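Local coordinates for putative Zn-dependent Alcohol Dehydrogenase (Rhodobacter sphaeroides, PDB 3IV6), which binds S-adenosylmethionine in a Rossmann-type fold and, despite its dehydrogenase name, is probably an S-adenosylmethionine-dependent methyltransferase, at the S-adenosylmethionine site. Sequence-based numbering; all coordinates share one arbitrary frame.

The S-adenosylmethionine site. Residues 8, 14, 21, 29-31, 53-56, 74-76, 79, 97-100, 117-119, 123. With SAM (S-adenosylmethionine), chain B.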
# COMPACT_ATOMS: atom_id res chain seq x y z
N ASN A 8 -2.32 -12.63 -9.54
CA ASN A 8 -1.87 -12.06 -8.27
C ASN A 8 -2.52 -12.67 -7.04
O ASN A 8 -3.52 -12.20 -6.55
CB ASN A 8 -2.09 -10.55 -8.26
CG ASN A 8 -1.21 -9.84 -7.26
OD1 ASN A 8 -0.68 -10.45 -6.33
ND2 ASN A 8 -1.03 -8.54 -7.46
N TRP A 14 -6.25 -10.61 1.24
CA TRP A 14 -7.14 -9.57 1.76
C TRP A 14 -8.64 -9.97 1.79
O TRP A 14 -9.46 -9.32 2.44
CB TRP A 14 -6.86 -8.24 1.07
CG TRP A 14 -5.42 -7.82 1.23
CD1 TRP A 14 -4.37 -8.21 0.45
CD2 TRP A 14 -4.87 -6.95 2.23
NE1 TRP A 14 -3.20 -7.63 0.89
CE2 TRP A 14 -3.49 -6.84 1.97
CE3 TRP A 14 -5.43 -6.21 3.28
CZ2 TRP A 14 -2.64 -6.04 2.76
CZ3 TRP A 14 -4.59 -5.42 4.06
CH2 TRP A 14 -3.21 -5.35 3.80
N PHE A 21 -9.68 -4.71 8.97
CA PHE A 21 -8.51 -3.87 8.95
C PHE A 21 -8.71 -2.49 9.59
O PHE A 21 -7.83 -1.99 10.30
CB PHE A 21 -7.96 -3.69 7.55
CG PHE A 21 -6.63 -3.02 7.55
CD1 PHE A 21 -5.47 -3.76 7.73
CD2 PHE A 21 -6.54 -1.63 7.47
CE1 PHE A 21 -4.24 -3.16 7.78
CE2 PHE A 21 -5.30 -1.00 7.53
CZ PHE A 21 -4.15 -1.76 7.68
N ALA A 29 -1.79 1.56 11.86
CA ALA A 29 -1.48 0.98 10.57
C ALA A 29 -2.29 1.71 9.49
O ALA A 29 -2.17 1.42 8.31
CB ALA A 29 -1.78 -0.53 10.58
N ARG A 30 -3.12 2.65 9.92
CA ARG A 30 -3.81 3.53 8.98
C ARG A 30 -3.45 4.97 9.28
O ARG A 30 -2.94 5.27 10.36
CB ARG A 30 -5.31 3.35 9.08
CG ARG A 30 -5.87 3.65 10.40
CD ARG A 30 -7.35 3.95 10.24
NE ARG A 30 -8.08 4.01 11.51
CZ ARG A 30 -8.36 2.94 12.25
NH1 ARG A 30 -7.94 1.73 11.86
NH2 ARG A 30 -9.05 3.08 13.40
N PRO A 31 -3.70 5.88 8.33
CA PRO A 31 -3.38 7.27 8.68
C PRO A 31 -4.23 7.77 9.84
O PRO A 31 -5.38 7.41 9.96
CB PRO A 31 -3.67 8.05 7.39
CG PRO A 31 -3.70 6.99 6.30
CD PRO A 31 -4.14 5.73 6.93
N GLY A 53 -6.20 1.17 -2.65
CA GLY A 53 -6.34 0.55 -1.35
C GLY A 53 -7.68 0.85 -0.71
O GLY A 53 -7.84 1.85 -0.01
N ALA A 54 -8.65 -0.03 -0.94
CA ALA A 54 -10.00 0.15 -0.41
C ALA A 54 -10.02 0.02 1.10
O ALA A 54 -11.05 0.20 1.74
CB ALA A 54 -10.96 -0.84 -1.05
N SER A 55 -8.86 -0.31 1.68
CA SER A 55 -8.75 -0.50 3.12
C SER A 55 -8.68 0.83 3.85
O SER A 55 -9.00 0.91 5.04
CB SER A 55 -7.52 -1.35 3.45
OG SER A 55 -6.33 -0.62 3.24
N THR A 56 -8.26 1.87 3.14
CA THR A 56 -8.10 3.20 3.75
C THR A 56 -9.43 3.97 3.81
O THR A 56 -9.60 5.06 3.22
CB THR A 56 -7.02 4.05 3.03
OG1 THR A 56 -6.05 3.18 2.44
CG2 THR A 56 -6.30 4.94 4.03
N ASP A 74 -8.83 -1.39 -5.89
CA ASP A 74 -8.32 -2.43 -5.01
C ASP A 74 -8.35 -3.77 -5.74
O ASP A 74 -9.23 -4.03 -6.58
CB ASP A 74 -9.18 -2.52 -3.73
CG ASP A 74 -8.44 -3.17 -2.58
OD1 ASP A 74 -8.20 -4.40 -2.64
OD2 ASP A 74 -8.08 -2.43 -1.63
N PHE A 75 -7.37 -4.63 -5.44
CA PHE A 75 -7.30 -5.92 -6.13
C PHE A 75 -8.04 -7.07 -5.45
O PHE A 75 -7.91 -8.22 -5.84
CB PHE A 75 -5.86 -6.28 -6.50
CG PHE A 75 -5.05 -6.74 -5.35
CD1 PHE A 75 -5.50 -6.57 -4.04
CD2 PHE A 75 -3.83 -7.35 -5.56
CE1 PHE A 75 -4.76 -7.01 -2.96
CE2 PHE A 75 -3.08 -7.78 -4.48
CZ PHE A 75 -3.55 -7.60 -3.17
N SER A 76 -8.83 -6.74 -4.44
CA SER A 76 -9.57 -7.72 -3.64
C SER A 76 -11.09 -7.49 -3.64
O SER A 76 -11.56 -6.38 -3.41
CB SER A 76 -9.04 -7.73 -2.20
OG SER A 76 -10.07 -8.03 -1.28
N MSE A 79 -12.65 -6.53 -0.03
CA MSE A 79 -12.26 -5.18 0.32
C MSE A 79 -13.17 -4.17 -0.33
O MSE A 79 -13.78 -3.36 0.37
CB MSE A 79 -10.79 -4.93 -0.00
CG MSE A 79 -9.91 -5.44 1.12
SE MSE A 79 -10.24 -4.51 2.85
CE MSE A 79 -8.77 -5.38 3.81
N LEU A 97 -9.19 -3.45 -9.33
CA LEU A 97 -8.02 -3.22 -10.19
C LEU A 97 -6.71 -3.56 -9.49
O LEU A 97 -6.58 -3.41 -8.28
CB LEU A 97 -8.01 -1.77 -10.71
CG LEU A 97 -6.84 -1.26 -11.57
CD1 LEU A 97 -7.27 -0.14 -12.49
CD2 LEU A 97 -5.64 -0.77 -10.73
N ASP A 98 -5.73 -4.02 -10.26
CA ASP A 98 -4.45 -4.36 -9.67
C ASP A 98 -3.37 -3.36 -10.11
O ASP A 98 -2.86 -3.44 -11.22
CB ASP A 98 -4.07 -5.77 -10.05
CG ASP A 98 -2.66 -6.14 -9.58
OD1 ASP A 98 -1.88 -5.25 -9.17
OD2 ASP A 98 -2.32 -7.35 -9.65
N ILE A 99 -3.01 -2.44 -9.23
CA ILE A 99 -2.07 -1.41 -9.60
C ILE A 99 -0.72 -1.88 -10.16
O ILE A 99 -0.01 -1.08 -10.75
CB ILE A 99 -1.83 -0.40 -8.45
CG1 ILE A 99 -1.28 0.92 -9.00
CG2 ILE A 99 -0.95 -1.00 -7.39
CD1 ILE A 99 -2.36 1.87 -9.49
N THR A 100 -0.36 -3.14 -10.00
CA THR A 100 0.89 -3.65 -10.61
C THR A 100 0.66 -4.23 -12.02
O THR A 100 1.59 -4.66 -12.71
CB THR A 100 1.55 -4.74 -9.78
OG1 THR A 100 0.74 -5.91 -9.85
CG2 THR A 100 1.71 -4.30 -8.32
N ASP A 117 -1.62 4.99 1.11
CA ASP A 117 -0.89 4.95 2.37
C ASP A 117 -0.23 3.61 2.64
O ASP A 117 -0.91 2.65 3.00
CB ASP A 117 -1.81 5.28 3.54
CG ASP A 117 -1.06 5.30 4.89
OD1 ASP A 117 0.11 5.75 4.94
OD2 ASP A 117 -1.66 4.88 5.90
N ARG A 118 1.09 3.55 2.47
CA ARG A 118 1.88 2.37 2.83
C ARG A 118 1.55 1.13 1.99
O ARG A 118 1.70 -0.02 2.43
CB ARG A 118 1.78 2.11 4.33
CG ARG A 118 2.67 3.03 5.15
CD ARG A 118 2.42 2.92 6.66
NE ARG A 118 1.24 3.64 7.15
CZ ARG A 118 0.82 3.57 8.42
NH1 ARG A 118 1.48 2.82 9.27
NH2 ARG A 118 -0.27 4.23 8.84
N LEU A 119 1.13 1.38 0.76
CA LEU A 119 0.77 0.33 -0.18
C LEU A 119 2.03 -0.26 -0.79
O LEU A 119 2.09 -1.41 -1.15
CB LEU A 119 -0.08 0.95 -1.28
CG LEU A 119 -0.26 0.11 -2.52
CD1 LEU A 119 -1.01 -1.17 -2.15
CD2 LEU A 119 -0.97 0.91 -3.59
N PHE A 123 4.63 -4.48 -1.52
CA PHE A 123 5.31 -4.93 -2.73
C PHE A 123 6.73 -5.44 -2.54
O PHE A 123 7.43 -5.12 -1.57
CB PHE A 123 5.33 -3.83 -3.80
CG PHE A 123 3.98 -3.26 -4.15
CD1 PHE A 123 2.86 -4.10 -4.27
CD2 PHE A 123 3.83 -1.90 -4.39
CE1 PHE A 123 1.62 -3.61 -4.57
CE2 PHE A 123 2.57 -1.38 -4.72
CZ PHE A 123 1.44 -2.26 -4.81
N SAM B . -3.94 -0.92 4.44
CA SAM B . -3.04 0.09 4.97
C SAM B . -3.73 1.43 5.08
O SAM B . -4.91 1.62 4.74
OXT SAM B . -3.07 2.32 5.56
CB SAM B . -1.75 0.17 4.16
CG SAM B . -1.53 -0.97 3.15
SD SAM B . -2.39 -0.85 1.55
CE SAM B . -3.44 0.62 1.75
C5' SAM B . -3.49 -2.31 1.55
C4' SAM B . -4.75 -2.26 0.69
O4' SAM B . -4.39 -2.18 -0.68
C3' SAM B . -5.59 -3.52 0.81
O3' SAM B . -6.93 -3.11 0.73
C2' SAM B . -5.28 -4.32 -0.44
O2' SAM B . -6.40 -5.03 -0.90
C1' SAM B . -4.90 -3.25 -1.45
N9 SAM B . -3.85 -3.72 -2.37
C8 SAM B . -2.70 -4.37 -2.02
N7 SAM B . -2.01 -4.66 -3.16
C5 SAM B . -2.70 -4.21 -4.24
C6 SAM B . -2.44 -4.24 -5.62
N6 SAM B . -1.35 -4.81 -6.14
N1 SAM B . -3.37 -3.70 -6.47
C2 SAM B . -4.53 -3.15 -5.95
N3 SAM B . -4.79 -3.09 -4.60
C4 SAM B . -3.88 -3.62 -3.75
O HOH W 1 0.52 -7.01 -5.45
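S-adenosylmethionine lies almost wholly buried in a Rossmann-fold pocket of the kind seen in class I methyltransferases, a clear case of an acidic residue at a strand end reading a ribose diol. Asp74, closing strand 69-74, turns CG anti to the backbone N (chi1 -158°), carrying the carboxylate to the sugar. From CB the chain leads to CG, which faces the ribose hydroxyls, and forks. OD1 takes the 2'-hydroxyl O2' of SAM at 2.6 Å and OD2 the 3'-hydroxyl O3' at 2.7 Å, both through syn lone pairs. The anti lone pairs take Ser76 N (OD1) and Ala54 N (OD2), which fixes the carboxylate's rotation. Trp14 lays one face under sugar C2' and C3'.

Phe75 puts CG in the crowded position (chi1 76°), and its ring stacks nearly parallel on the adenine, 3.7 Å between six-membered ring centroids. Leu119 CD1 covers the adenine's imidazole portion from the opposite face. At the base's edge Ile99 N donates to SAM N1 at 3.0 Å, Phe75 N donates to SAM N3, and SAM N6 gives a hydrogen to Asp98 OD1 from above the carboxylate plane, a pairing that would favour adenine. Thr100, through N and OG1, holds Asp98 OD1 from the opposite face, while Asn8 ND2 donates almost straight to OD2.

At the methionine end, Ser55 OG accepts from the amino N of SAM at 2.7 Å and donates to carboxylate O, which Thr56 OG1 also grips. Asp117 OD2 and the carbonyl Ala29 O, both acceptors, lie near SAM OXT; a proton shared with Asp117 is possible but not seen.

The pocket crosses the carboxyl ends of strands 48-52, 69-74, 93-96 and 113-117, with helix 11-15 closing over the ribose.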